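Local coordinates for protein alpha-L-rhamnosidase (Aspergillus terreus, PDB 6GSZ) that probably hydrolyses terminal non-reducing alpha-L-rhamnose residues of alpha-L-rhamnosides, and binds calcium, at residues Q133-E137 and G277-F283; V724-Q730 and W742-P747; T737-R741 and M756-Y762. One frame throughout, in Å; residues are numbered along the deposited sequence.

Contact 1 of 3, residues Q133-E137 and G277-F283; sequences QFRKE and GWSQVGF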
loop_
_atom_site.group_PDB
_atom_site.type_symbol
_atom_site.label_atom_id
_atom_site.label_comp_id
_atom_site.label_asym_id
_atom_site.label_seq_id
_atom_site.Cartn_x
_atom_site.Cartn_y
_atom_site.Cartn_z
ATOM N N GLN A 133 3.031 -20.082 22.570
ATOM C CA GLN A 133 3.965 -20.910 21.883
ATOM C C GLN A 133 3.322 -22.271 21.650
ATOM O O GLN A 133 2.812 -22.868 22.588
ATOM C CB GLN A 133 5.270 -21.048 22.665
ATOM C CG GLN A 133 6.007 -19.725 22.887
ATOM C CD GLN A 133 7.197 -19.825 23.813
ATOM O OE1 GLN A 133 8.148 -19.082 23.691
ATOM N NE2 GLN A 133 7.131 -20.684 24.830
ATOM N N PHE A 134 3.430 -22.792 20.435
ATOM C CA PHE A 134 2.952 -24.091 20.043
ATOM C C PHE A 134 4.137 -24.887 19.522
ATOM O O PHE A 134 4.961 -24.348 18.800
ATOM C CB PHE A 134 1.957 -23.973 18.894
ATOM C CG PHE A 134 0.657 -23.289 19.230
ATOM C CD1 PHE A 134 -0.435 -24.013 19.672
ATOM C CD2 PHE A 134 0.493 -21.921 19.055
ATOM C CE1 PHE A 134 -1.635 -23.394 19.999
ATOM C CE2 PHE A 134 -0.708 -21.291 19.376
ATOM C CZ PHE A 134 -1.786 -22.032 19.820
ATOM N N ARG A 135 4.237 -26.173 19.904
ATOM C CA ARG A 135 5.353 -26.939 19.418
ATOM C C ARG A 135 4.953 -28.387 19.095
ATOM O O ARG A 135 4.021 -28.953 19.650
ATOM C CB ARG A 135 6.530 -26.940 20.399
ATOM C CG ARG A 135 6.381 -27.854 21.604
ATOM C CD ARG A 135 7.539 -27.709 22.592
ATOM N NE ARG A 135 8.848 -27.922 22.015
ATOM C CZ ARG A 135 9.435 -29.083 21.775
ATOM N NH1 ARG A 135 8.868 -30.221 22.187
ATOM N NH2 ARG A 135 10.627 -29.081 21.170
ATOM N N LYS A 136 5.744 -28.963 18.194
ATOM C CA LYS A 136 5.593 -30.338 17.711
ATOM C C LYS A 136 6.973 -30.870 17.310
ATOM O O LYS A 136 7.760 -30.171 16.670
ATOM C CB LYS A 136 4.629 -30.322 16.516
ATOM C CG LYS A 136 4.480 -31.627 15.744
ATOM C CD LYS A 136 3.744 -32.701 16.447
ATOM C CE LYS A 136 3.271 -33.785 15.499
ATOM N NZ LYS A 136 2.616 -34.900 16.210
ATOM N N GLU A 137 7.263 -32.106 17.687
ATOM C CA GLU A 137 8.433 -32.829 17.185
ATOM C C GLU A 137 7.960 -33.939 16.247
ATOM O O GLU A 137 6.828 -34.470 16.387
ATOM C CB GLU A 137 9.284 -33.405 18.319
ATOM C CG GLU A 137 9.805 -32.329 19.263
ATOM C CD GLU A 137 10.777 -32.810 20.333
ATOM O OE1 GLU A 137 11.294 -33.941 20.181
ATOM O OE2 GLU A 137 11.051 -32.038 21.292
ATOM N N GLY A 277 15.726 -23.547 23.438
ATOM C CA GLY A 277 15.588 -24.868 22.855
ATOM C C GLY A 277 14.149 -25.284 22.555
ATOM O O GLY A 277 13.941 -26.395 22.095
ATOM N N TRP A 278 13.148 -24.424 22.802
ATOM C CA TRP A 278 11.773 -24.852 22.627
ATOM C C TRP A 278 11.435 -25.219 21.181
ATOM O O TRP A 278 10.443 -25.914 20.965
ATOM C CB TRP A 278 10.807 -23.815 23.214
ATOM C CG TRP A 278 10.656 -22.576 22.397
ATOM C CD1 TRP A 278 11.447 -21.465 22.446
ATOM C CD2 TRP A 278 9.631 -22.302 21.441
ATOM N NE1 TRP A 278 10.995 -20.516 21.564
ATOM C CE2 TRP A 278 9.868 -20.997 20.965
ATOM C CE3 TRP A 278 8.516 -22.999 20.984
ATOM C CZ2 TRP A 278 9.041 -20.385 20.034
ATOM C CZ3 TRP A 278 7.666 -22.369 20.100
ATOM C CH2 TRP A 278 7.949 -21.101 19.604
ATOM N N SER A 279 12.160 -24.672 20.197
ATOM C CA SER A 279 11.923 -25.015 18.808
ATOM C C SER A 279 12.923 -26.048 18.282
ATOM O O SER A 279 13.132 -26.140 17.089
ATOM C CB SER A 279 11.872 -23.781 17.925
ATOM O OG SER A 279 13.143 -23.181 17.772
ATOM N N GLN A 280 13.546 -26.820 19.192
ATOM C CA GLN A 280 14.486 -27.858 18.847
ATOM C C GLN A 280 14.124 -29.163 19.557
ATOM O O GLN A 280 13.397 -29.195 20.547
ATOM C CB GLN A 280 15.901 -27.463 19.244
ATOM C CG GLN A 280 16.409 -26.315 18.400
ATOM C CD GLN A 280 17.521 -25.560 19.074
ATOM O OE1 GLN A 280 17.294 -24.681 19.923
ATOM N NE2 GLN A 280 18.725 -25.897 18.674
ATOM N N VAL A 281 14.614 -30.257 19.003
ATOM C CA VAL A 281 14.364 -31.574 19.635
ATOM C C VAL A 281 15.127 -31.706 20.951
ATOM O O VAL A 281 16.016 -30.931 21.265
ATOM C CB VAL A 281 14.684 -32.737 18.691
ATOM C CG1 VAL A 281 13.863 -32.606 17.451
ATOM C CG2 VAL A 281 16.164 -32.835 18.364
ATOM N N GLY A 282 14.707 -32.688 21.741
ATOM C CA GLY A 282 15.366 -32.955 23.013
ATOM C C GLY A 282 15.017 -31.932 24.074
ATOM O O GLY A 282 15.695 -31.840 25.110
ATOM N N PHE A 283 13.911 -31.213 23.876
ATOM C CA PHE A 283 13.491 -30.152 24.762
ATOM C C PHE A 283 12.746 -30.714 25.967
ATOM O O PHE A 283 11.976 -31.665 25.815
ATOM C CB PHE A 283 12.566 -29.217 23.980
ATOM C CG PHE A 283 12.002 -28.074 24.782
ATOM C CD1 PHE A 283 12.849 -27.069 25.240
ATOM C CD2 PHE A 283 10.644 -27.989 25.044
ATOM C CE1 PHE A 283 12.343 -26.014 25.982
ATOM C CE2 PHE A 283 10.143 -26.921 25.758
ATOM C CZ PHE A 283 10.998 -25.938 26.221
HETATM O O HOH W 1 13.339 -35.220 21.239
#
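R135 and W278 meet where a loop folds over strand 132-140, the last strand but one of a five-stranded antiparallel sheet in a beta-sandwich region consistent with a galactose-binding-like domain. R135 lies at the tight centre. R135 NE (2.8 Å, 164° at the hydrogen) and R135 NH2 (3.2 Å) both donate to W278 O, a side-on grip with that oxygen in the guanidinium plane. The two donors use the carbonyl differently: NE is tilted only modestly from its plane, whereas NH2 comes from well above it. A bend at chi3 (-56°) turns the head along the loop. There F283 CD2 lies 3.5 Å above the plane of the R135 guanidinium, offset toward the rim, but the two planes are 39° apart, too inclined for a parallel stack. The carbonyl O of Q280 also approaches NH2, at an angle too poor for a hydrogen bond.

Farther back along the strand, Q133 lies over the W278 indole, its amide stacked at a modest tilt to the ring. Q133 CG makes a CH-pi contact, 4.1 Å from the centroid of the W278 six-membered ring, while F134 O meets the same indole at its edge. W278 NE1 is bonded to a buffer molecule, probably from the crystallisation liquor.

Toward E137 the contact loosens. V281 and G282 approach the carboxylate mostly at van der Waals range, and E137 is partly exposed. Its OE2 nevertheless receives both NH1 and NH2 of R135, an end-on salt bridge within the strand, so the same NH2 serves W278 O and the acid. The other carboxylate oxygen is joined to the loop through a water, which donates to E137 OE1 at 2.6 Å and accepts from G282 N at 2.9 Å.

Contact 2 of 3, residues V724-Q730 and W742-P747; sequences VPSWLYQ and WDSMLP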
loop_
_atom_site.group_PDB
_atom_site.type_symbol
_atom_site.label_atom_id
_atom_site.label_comp_id
_atom_site.label_asym_id
_atom_site.label_seq_id
_atom_site.Cartn_x
_atom_site.Cartn_y
_atom_site.Cartn_z
ATOM N N VAL A 724 1.862 28.389 6.075
ATOM C CA VAL A 724 0.698 27.549 6.276
ATOM C C VAL A 724 -0.539 28.251 5.728
ATOM O O VAL A 724 -0.671 29.480 5.879
ATOM C CB VAL A 724 0.565 27.204 7.769
ATOM C CG1 VAL A 724 0.179 28.401 8.619
ATOM C CG2 VAL A 724 -0.428 26.080 8.016
ATOM N N PRO A 725 -1.508 27.549 5.097
ATOM C CA PRO A 725 -1.415 26.141 4.682
ATOM C C PRO A 725 -0.782 25.952 3.295
ATOM O O PRO A 725 -1.128 26.685 2.337
ATOM C CB PRO A 725 -2.906 25.755 4.651
ATOM C CG PRO A 725 -3.611 26.968 4.156
ATOM C CD PRO A 725 -2.835 28.111 4.783
ATOM N N SER A 726 0.088 24.954 3.163
ATOM C CA SER A 726 0.772 24.619 1.927
ATOM C C SER A 726 1.522 23.302 2.138
ATOM O O SER A 726 1.643 22.816 3.270
ATOM C CB SER A 726 1.758 25.701 1.508
ATOM O OG SER A 726 2.806 25.785 2.457
ATOM N N TRP A 727 2.028 22.708 1.074
ATOM C CA TRP A 727 2.858 21.502 1.204
ATOM C C TRP A 727 4.233 21.787 1.825
ATOM O O TRP A 727 4.673 21.086 2.734
ATOM C CB TRP A 727 3.026 20.821 -0.139
ATOM C CG TRP A 727 1.759 20.268 -0.691
ATOM C CD1 TRP A 727 1.240 19.036 -0.447
ATOM C CD2 TRP A 727 0.872 20.889 -1.636
ATOM N NE1 TRP A 727 0.056 18.871 -1.111
ATOM C CE2 TRP A 727 -0.180 19.983 -1.877
ATOM C CE3 TRP A 727 0.849 22.129 -2.273
ATOM C CZ2 TRP A 727 -1.243 20.277 -2.728
ATOM C CZ3 TRP A 727 -0.204 22.425 -3.110
ATOM C CH2 TRP A 727 -1.228 21.507 -3.338
ATOM N N LEU A 728 4.920 22.827 1.346
ATOM C CA LEU A 728 6.299 23.049 1.779
ATOM C C LEU A 728 6.357 23.640 3.179
ATOM O O LEU A 728 7.420 23.575 3.794
ATOM C CB LEU A 728 7.045 23.946 0.779
ATOM C CG LEU A 728 7.209 23.362 -0.604
ATOM C CD1 LEU A 728 8.129 24.237 -1.454
ATOM C CD2 LEU A 728 7.682 21.926 -0.585
ATOM N N TYR A 729 5.244 24.170 3.690
ATOM C CA TYR A 729 5.226 24.533 5.114
ATOM C C TYR A 729 5.622 23.313 5.942
ATOM O O TYR A 729 6.386 23.412 6.885
ATOM C CB TYR A 729 3.851 25.037 5.526
ATOM C CG TYR A 729 3.633 25.112 7.009
ATOM C CD1 TYR A 729 4.224 26.112 7.741
ATOM C CD2 TYR A 729 2.839 24.195 7.672
ATOM C CE1 TYR A 729 4.034 26.196 9.110
ATOM C CE2 TYR A 729 2.630 24.252 9.037
ATOM C CZ TYR A 729 3.235 25.266 9.764
ATOM O OH TYR A 729 3.040 25.338 11.114
ATOM N N GLN A 730 5.040 22.160 5.597
ATOM C CA GLN A 730 5.307 20.964 6.403
ATOM C C GLN A 730 6.793 20.580 6.292
ATOM O O GLN A 730 7.397 20.175 7.278
ATOM C CB GLN A 730 4.382 19.805 5.991
ATOM C CG GLN A 730 2.919 20.193 5.969
ATOM C CD GLN A 730 1.945 19.057 5.766
ATOM O OE1 GLN A 730 2.307 18.003 5.239
ATOM N NE2 GLN A 730 0.691 19.263 6.172
ATOM N N TRP A 742 -3.233 20.222 7.099
ATOM C CA TRP A 742 -2.255 21.197 6.586
ATOM C C TRP A 742 -1.414 21.722 7.765
ATOM O O TRP A 742 -0.162 21.865 7.684
ATOM C CB TRP A 742 -2.952 22.327 5.807
ATOM C CG TRP A 742 -3.661 21.826 4.584
ATOM C CD1 TRP A 742 -4.992 21.729 4.365
ATOM C CD2 TRP A 742 -3.024 21.373 3.392
ATOM N NE1 TRP A 742 -5.243 21.211 3.117
ATOM C CE2 TRP A 742 -4.044 20.951 2.518
ATOM C CE3 TRP A 742 -1.682 21.207 3.013
ATOM C CZ2 TRP A 742 -3.770 20.493 1.239
ATOM C CZ3 TRP A 742 -1.417 20.743 1.747
ATOM C CH2 TRP A 742 -2.453 20.357 0.894
ATOM N N ASP A 743 -2.095 21.931 8.894
ATOM C CA ASP A 743 -1.489 22.531 10.096
ATOM C C ASP A 743 -1.436 21.510 11.250
ATOM O O ASP A 743 -1.757 21.865 12.381
ATOM C CB ASP A 743 -2.265 23.803 10.522
ATOM C CG ASP A 743 -3.762 23.598 10.741
ATOM O OD1 ASP A 743 -4.279 22.475 10.449
ATOM O OD2 ASP A 743 -4.440 24.571 11.080
ATOM N N SER A 744 -0.995 20.264 11.017
ATOM C CA SER A 744 -0.905 19.318 12.137
ATOM C C SER A 744 0.001 19.917 13.211
ATOM O O SER A 744 -0.221 19.684 14.400
ATOM C CB SER A 744 -0.411 17.961 11.711
ATOM O OG SER A 744 -1.452 17.169 11.135
ATOM N N MET A 745 1.062 20.620 12.792
ATOM C CA MET A 745 1.854 21.473 13.717
ATOM C C MET A 745 1.644 22.943 13.328
ATOM O O MET A 745 1.641 23.265 12.127
ATOM C CB MET A 745 3.350 21.153 13.632
ATOM C CG MET A 745 4.242 21.906 14.618
ATOM S SD MET A 745 5.930 21.212 14.654
ATOM C CE MET A 745 5.612 19.681 15.554
ATOM N N LEU A 746 1.478 23.806 14.333
ATOM C CA LEU A 746 1.317 25.233 14.124
ATOM C C LEU A 746 2.703 25.877 14.017
ATOM O O LEU A 746 3.719 25.304 14.392
ATOM C CB LEU A 746 0.489 25.805 15.280
ATOM C CG LEU A 746 -0.817 25.071 15.579
ATOM C CD1 LEU A 746 -1.535 25.738 16.739
ATOM C CD2 LEU A 746 -1.730 25.004 14.360
ATOM N N PRO A 747 2.842 27.082 13.419
ATOM C CA PRO A 747 4.173 27.639 13.169
ATOM C C PRO A 747 5.135 27.815 14.352
ATOM O O PRO A 747 6.357 27.778 14.139
ATOM C CB PRO A 747 3.881 28.995 12.489
ATOM C CG PRO A 747 2.489 28.803 11.888
ATOM C CD PRO A 747 1.756 27.891 12.858
HETATM O O HOH W 2 0.441 23.374 5.575
#
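W742 presents its edge to the face of W727 in a T-shaped pair: the W742 six-membered ring and the W727 five-membered ring have centroids 4.9 Å apart and planes at 84°. W742 CH2 is the touching atom, 3.5 Å from W727 NE1. At the other end of the same side chain, W742 CB packs on P725 CB at 3.6 Å, and this proline follows a cis peptide bond.

Polar contacts flank the indoles. Q730 NE2 donates to W742 O over 3.1 Å in an almost straight bond (174°), with the carbonyl oxygen lying in the amide plane, although the donor sits above the plane of that carbonyl. A water also donates to W742 O and accepts from S726 N, joining the two backbones. Y729, its CG anti to the backbone N (chi1 166°), extends to the far end of the contact, where its OH donates to M745 O at 2.7 Å and P747 CD lies 3.3 Å from the same hydroxyl.

Both segments belong to the six-hairpin glycosidase domain, an (alpha/alpha)6 barrel, and the first leads into helix 727-732. S726 is the N-cap of that helix: its OG accepts from Y729 N at 3.2 Å and is itself bonded to E723 O.

Farther out, W727 NE1 is held by V764 O and W742 NE1 by T694 O, so each indole is fixed at its polar edge as well as at its apolar contact. Q730 OE1 accepts from W739 N, which helps to set the amide rotation that aims NE2 at W742 O. On the outer side, D743 and L746 touch sugars of a glycan attached to the protein.

Contact 3 of 3, residues T737-R741 and M756-Y762; sequences TTWER and MTSFNHY. With BGC (beta-D-glucopyranose), chain B.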
loop_
_atom_site.group_PDB
_atom_site.type_symbol
_atom_site.label_atom_id
_atom_site.label_comp_id
_atom_site.label_asym_id
_atom_site.label_seq_id
_atom_site.Cartn_x
_atom_site.Cartn_y
_atom_site.Cartn_z
ATOM N N THR A 737 7.414 13.461 6.466
ATOM C CA THR A 737 6.241 12.741 6.006
ATOM C C THR A 737 5.208 13.819 5.701
ATOM O O THR A 737 5.366 14.936 6.160
ATOM C CB THR A 737 5.710 11.769 7.065
ATOM O OG1 THR A 737 5.638 12.408 8.333
ATOM C CG2 THR A 737 6.539 10.512 7.151
ATOM N N THR A 738 4.154 13.467 4.969
ATOM C CA THR A 738 3.025 14.378 4.821
ATOM C C THR A 738 2.107 14.205 6.028
ATOM O O THR A 738 1.955 13.122 6.580
ATOM C CB THR A 738 2.319 14.169 3.472
ATOM O OG1 THR A 738 1.944 12.803 3.241
ATOM C CG2 THR A 738 3.181 14.635 2.318
ATOM N N TRP A 739 1.449 15.307 6.414
ATOM C CA TRP A 739 0.639 15.339 7.651
ATOM C C TRP A 739 -0.847 15.264 7.298
ATOM O O TRP A 739 -1.281 15.655 6.219
ATOM C CB TRP A 739 0.917 16.607 8.462
ATOM C CG TRP A 739 2.359 16.856 8.760
ATOM C CD1 TRP A 739 3.406 15.981 8.765
ATOM C CD2 TRP A 739 2.887 18.111 9.215
ATOM N NE1 TRP A 739 4.556 16.615 9.172
ATOM C CE2 TRP A 739 4.268 17.930 9.437
ATOM C CE3 TRP A 739 2.321 19.377 9.385
ATOM C CZ2 TRP A 739 5.094 18.964 9.894
ATOM C CZ3 TRP A 739 3.130 20.405 9.823
ATOM C CH2 TRP A 739 4.494 20.198 10.079
ATOM N N GLU A 740 -1.651 14.778 8.226
ATOM C CA GLU A 740 -3.099 14.681 8.073
ATOM C C GLU A 740 -3.726 16.043 7.786
ATOM O O GLU A 740 -4.558 16.160 6.881
ATOM C CB GLU A 740 -3.657 14.079 9.352
ATOM C CG GLU A 740 -5.161 13.919 9.426
ATOM C CD GLU A 740 -5.663 13.237 10.689
ATOM O OE1 GLU A 740 -5.027 13.428 11.756
ATOM O OE2 GLU A 740 -6.713 12.539 10.572
ATOM N N ARG A 741 -3.416 17.014 8.645
ATOM C CA ARG A 741 -3.892 18.355 8.518
ATOM C C ARG A 741 -2.805 19.220 7.865
ATOM O O ARG A 741 -1.615 19.031 8.096
ATOM C CB ARG A 741 -4.111 18.965 9.895
ATOM C CG ARG A 741 -5.110 18.210 10.753
ATOM C CD ARG A 741 -5.129 18.743 12.167
ATOM N NE ARG A 741 -6.243 18.218 12.963
ATOM C CZ ARG A 741 -7.510 18.644 12.893
ATOM N NH1 ARG A 741 -7.848 19.707 12.142
ATOM N NH2 ARG A 741 -8.441 18.002 13.584
ATOM N N MET A 756 -7.954 14.782 16.724
ATOM C CA MET A 756 -7.558 14.004 15.540
ATOM C C MET A 756 -6.434 14.772 14.835
ATOM O O MET A 756 -6.708 15.702 14.068
ATOM C CB MET A 756 -8.748 13.814 14.607
ATOM C CG MET A 756 -8.494 12.967 13.402
ATOM S SD MET A 756 -9.740 13.197 12.121
ATOM C CE MET A 756 -9.183 14.727 11.393
ATOM N N THR A 757 -5.182 14.407 15.125
ATOM C CA THR A 757 -4.010 15.022 14.503
ATOM C C THR A 757 -2.903 13.991 14.319
ATOM O O THR A 757 -2.413 13.440 15.315
ATOM C CB THR A 757 -3.492 16.212 15.313
ATOM O OG1 THR A 757 -4.528 17.196 15.404
ATOM C CG2 THR A 757 -2.264 16.841 14.709
ATOM N N SER A 758 -2.517 13.731 13.076
ATOM C CA SER A 758 -1.476 12.796 12.718
ATOM C C SER A 758 -0.412 13.512 11.872
ATOM O O SER A 758 -0.724 14.400 11.046
ATOM C CB SER A 758 -2.073 11.611 11.982
ATOM O OG SER A 758 -1.234 11.128 10.954
ATOM N N PHE A 759 0.843 13.063 11.997
ATOM C CA PHE A 759 1.943 13.557 11.191
ATOM C C PHE A 759 2.343 12.540 10.102
ATOM O O PHE A 759 3.470 12.621 9.578
ATOM C CB PHE A 759 3.153 13.949 12.058
ATOM C CG PHE A 759 2.843 15.117 12.943
ATOM C CD1 PHE A 759 3.055 16.394 12.473
ATOM C CD2 PHE A 759 2.302 14.955 14.216
ATOM C CE1 PHE A 759 2.748 17.490 13.266
ATOM C CE2 PHE A 759 2.003 16.053 14.999
ATOM C CZ PHE A 759 2.222 17.315 14.525
ATOM N N ASN A 760 1.453 11.610 9.739
ATOM C CA ASN A 760 1.822 10.616 8.739
ATOM C C ASN A 760 0.578 10.042 8.057
ATOM O O ASN A 760 0.185 8.904 8.291
ATOM C CB ASN A 760 2.662 9.506 9.358
ATOM C CG ASN A 760 3.503 8.750 8.362
ATOM O OD1 ASN A 760 3.345 8.937 7.142
ATOM N ND2 ASN A 760 4.397 7.888 8.822
ATOM N N HIS A 761 -0.014 10.862 7.184
ATOM C CA HIS A 761 -1.174 10.517 6.328
ATOM C C HIS A 761 -0.786 10.822 4.885
ATOM O O HIS A 761 -0.265 11.912 4.671
ATOM C CB HIS A 761 -2.370 11.425 6.672
ATOM C CG HIS A 761 -3.391 10.940 7.634
ATOM N ND1 HIS A 761 -3.117 10.762 8.980
ATOM C CD2 HIS A 761 -4.713 10.690 7.462
ATOM C CE1 HIS A 761 -4.228 10.377 9.581
ATOM N NE2 HIS A 761 -5.241 10.302 8.667
ATOM N N TYR A 762 -1.008 9.895 3.942
ATOM C CA TYR A 762 -0.668 10.183 2.527
ATOM C C TYR A 762 -1.635 11.085 1.782
ATOM O O TYR A 762 -1.266 11.521 0.673
ATOM C CB TYR A 762 -0.412 8.884 1.745
ATOM C CG TYR A 762 -1.436 7.779 1.799
ATOM C CD1 TYR A 762 -2.774 7.994 1.571
ATOM C CD2 TYR A 762 -1.050 6.484 2.110
ATOM C CE1 TYR A 762 -3.695 6.962 1.569
ATOM C CE2 TYR A 762 -1.963 5.437 2.136
ATOM C CZ TYR A 762 -3.309 5.687 1.940
ATOM O OH TYR A 762 -4.196 4.642 1.964
HETATM C C2 BGC B . -9.138 9.394 7.670
HETATM C C3 BGC B . -10.346 10.045 7.058
HETATM C C4 BGC B . -11.639 9.978 7.839
HETATM C C5 BGC B . -11.283 10.411 9.178
HETATM C C6 BGC B . -12.586 10.397 9.953
HETATM C C1 BGC B . -9.007 9.817 9.123
HETATM O O1 BGC B . -7.795 9.300 9.633
HETATM O O2 BGC B . -7.959 9.989 7.180
HETATM O O3 BGC B . -10.651 9.349 5.970
HETATM O O4 BGC B . -12.765 10.727 7.324
HETATM O O5 BGC B . -10.231 9.633 9.836
HETATM O O6 BGC B . -12.290 10.672 11.326
HETATM O O HOH W 3 -2.394 13.876 4.446
#
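M756 O is gripped side-on by R741, with R741 NE at 2.8 Å and R741 NH2 at 2.9 Å converging on one carbonyl. R741 NE also reaches T757 OG1 at 3.2 Å, well out of the guanidinium plane, a hydroxyl that is itself bonded to G754 O; NH2 is bonded to A588 O as well. The arginine chain is extended from CG to NE, which carries its head out to M756 O, across T757.

Next to it, E740 lies over H761. CG of E740 stands 3.6 Å from the centroid of the H761 ring, only 6° off its normal, and the carboxylate is stacked at 21° to the imidazole. E740 OE1 forms a salt bridge with R464 and accepts a weak bond from S758 N, while E740 OE2 and H761 NE2 are close without the angle for a hydrogen bond.

This pairing lines the sugar pocket of the (alpha/alpha)6 barrel, where E740, M756 and H761 border the bound beta-D-glucopyranose. H761 NE2 donates to O1 of the sugar at 2.9 Å and 164°, with a weaker bond to O2; D460, D473 and W527 hold the ligand too. At the other ring nitrogen, H761 ND1 shares a hydrogen bond with S758 OG (2.8 Å), which helps to fix the ring's rotation. That hydroxyl also accepts from N760 N, an ST turn.

Away from the sugar, the backbones are tied by E740 N to S758 O and by H761 N to T738 O. T738 OG1 donates to H761 O at 2.8 Å. Beyond them F759 directs its edge at the face of W739 in a T-shaped pair, planes steeply inclined.

Overall arrangement
Contacts 2 and 3 are buried neighbours in the (alpha/alpha)6 barrel domain, with centres about 10 Å apart and segments that alternate along the chain; contact 1 lies in the beta-sandwich region, its centre about 44 Å from that of contact 3, partly buried, with its glutamate end partly exposed. S744 OG probably bonds to S758 O (2.9 Å), joining contacts 2 and 3 directly. Contacts 1 and 3 each use an arginine side-on against a carbonyl, but the first also engages a strand glutamate near solvent, whereas the second is enclosed beside the sugar pocket. T-shaped aromatic pairs recur in contacts 2 and 3; in contact 1 the indole stacks against an amide instead.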